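Local structure of SH3 domain-containing protein (Dictyostelium discoideum, 4NQI) at the interface of chains A and B. The protein drives membrane remodelling through its inverse BAR domain, controlling osmoregulation, phagocytosis and cytokinesis, and probably binds phosphatidylinositol lipids. Coordinates in Å, arbitrary orientation; residue numbers count along the deposited sequence, not the author numbering. Chains: chain A/B, SH3 domain-containing protein.

The interface of chains A and B. Residues chain A 48, 51-52, 55; chain B 44-45, 48-49.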
loop_
_atom_site.group_PDB
_atom_site.type_symbol
_atom_site.label_atom_id
_atom_site.label_comp_id
_atom_site.label_asym_id
_atom_site.label_seq_id
_atom_site.Cartn_x
_atom_site.Cartn_y
_atom_site.Cartn_z
ATOM N N GLN A 48 -3.190 -8.580 7.567
ATOM C CA GLN A 48 -4.062 -7.627 6.886
ATOM C C GLN A 48 -3.480 -7.249 5.530
ATOM O O GLN A 48 -4.215 -6.983 4.580
ATOM C CB GLN A 48 -4.287 -6.376 7.741
ATOM C CG GLN A 48 -5.108 -6.629 8.997
ATOM C CD GLN A 48 -6.388 -7.384 8.708
ATOM O OE1 GLN A 48 -6.712 -8.361 9.385
ATOM N NE2 GLN A 48 -7.125 -6.936 7.697
ATOM N N ALA A 51 -4.481 -10.009 3.211
ATOM C CA ALA A 51 -5.896 -9.859 2.881
ATOM C C ALA A 51 -6.094 -8.765 1.834
ATOM O O ALA A 51 -6.840 -8.946 0.868
ATOM C CB ALA A 51 -6.705 -9.558 4.128
ATOM N N LEU A 52 -5.424 -7.631 2.029
ATOM C CA LEU A 52 -5.455 -6.548 1.053
ATOM C C LEU A 52 -4.915 -7.020 -0.294
ATOM O O LEU A 52 -5.478 -6.700 -1.342
ATOM C CB LEU A 52 -4.647 -5.346 1.549
ATOM C CG LEU A 52 -4.611 -4.151 0.592
ATOM C CD1 LEU A 52 -6.025 -3.669 0.298
ATOM C CD2 LEU A 52 -3.760 -3.019 1.146
ATOM N N ALA A 55 -7.565 -9.230 -1.986
ATOM C CA ALA A 55 -8.668 -8.411 -2.479
ATOM C C ALA A 55 -8.248 -7.670 -3.745
ATOM O O ALA A 55 -9.062 -7.450 -4.645
ATOM C CB ALA A 55 -9.118 -7.427 -1.415
ATOM N N LYS B 44 -14.504 -3.793 -1.668
ATOM C CA LYS B 44 -13.856 -4.739 -0.764
ATOM C C LYS B 44 -12.391 -4.376 -0.540
ATOM O O LYS B 44 -11.887 -4.441 0.586
ATOM C CB LYS B 44 -13.951 -6.144 -1.357
ATOM C CG LYS B 44 -13.077 -7.184 -0.677
ATOM N N TYR B 45 -11.712 -4.006 -1.624
ATOM C CA TYR B 45 -10.314 -3.594 -1.571
ATOM C C TYR B 45 -10.152 -2.402 -0.635
ATOM O O TYR B 45 -9.232 -2.363 0.185
ATOM C CB TYR B 45 -9.815 -3.238 -2.975
ATOM C CG TYR B 45 -8.347 -2.872 -3.056
ATOM C CD1 TYR B 45 -7.374 -3.853 -3.161
ATOM C CD2 TYR B 45 -7.938 -1.545 -3.047
ATOM C CE1 TYR B 45 -6.032 -3.527 -3.242
ATOM C CE2 TYR B 45 -6.597 -1.210 -3.128
ATOM C CZ TYR B 45 -5.651 -2.206 -3.224
ATOM O OH TYR B 45 -4.316 -1.883 -3.306
ATOM N N GLN B 48 -10.463 -3.474 3.041
ATOM C CA GLN B 48 -9.248 -4.138 3.503
ATOM C C GLN B 48 -8.105 -3.148 3.723
ATOM O O GLN B 48 -7.262 -3.347 4.599
ATOM C CB GLN B 48 -8.821 -5.241 2.528
ATOM C CG GLN B 48 -9.793 -6.418 2.453
ATOM C CD GLN B 48 -10.019 -7.089 3.799
ATOM O OE1 GLN B 48 -9.158 -7.053 4.683
ATOM N NE2 GLN B 48 -11.185 -7.706 3.960
ATOM N N ALA B 49 -8.086 -2.080 2.928
ATOM C CA ALA B 49 -7.075 -1.034 3.069
ATOM C C ALA B 49 -7.227 -0.310 4.405
ATOM O O ALA B 49 -6.235 -0.032 5.086
ATOM C CB ALA B 49 -7.164 -0.050 1.915
#
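The phenol ring of B:Tyr45 receives the CD1 methyl of A:Leu52 on one face, 3.7 Å from the ring centroid and displaced toward the rim, a CH-pi contact; the backbone carbon C of A:Ala55 lies at the ring's edge, in its plane. The other flat groups are the amides of A:Gln48 and B:Gln48: their planes are 22° apart, nearly coplanar, although the two side chains cross at about a right angle. NE2 of A:Gln48 is 3.6 Å from OE1 of B:Gln48, too long to count as a hydrogen bond, and the same OE1 borders the methyl of A:Ala51. In A:Leu52, CG stands anti to the backbone N (chi1 180°), and chi2 of 58° turns CD1 rather than CD2 to the ring and, 3.5 Å away, the carbonyl O of B:Tyr45. Away from the ring, CD1 of A:Leu52 meets CB of B:Gln48 at 3.9 Å and CA of B:Ala49 at 4.0 Å. CB of A:Ala55 rests against chain B, 4.0 Å from both CA of B:Tyr45 and CG of B:Lys44, with CG of B:Gln48 close by; the lysine is not modelled beyond CG. Replacing B:Tyr45 with a serine would probably leave the A:Leu52 methyl without the aromatic face it rests on and open a gap beside A:Ala55. Both segments belong to helix 15-64 of their chains, near the middle of the elongated, two-fold symmetric helical I-BAR dimer, where the exchanged twin of this patch also forms.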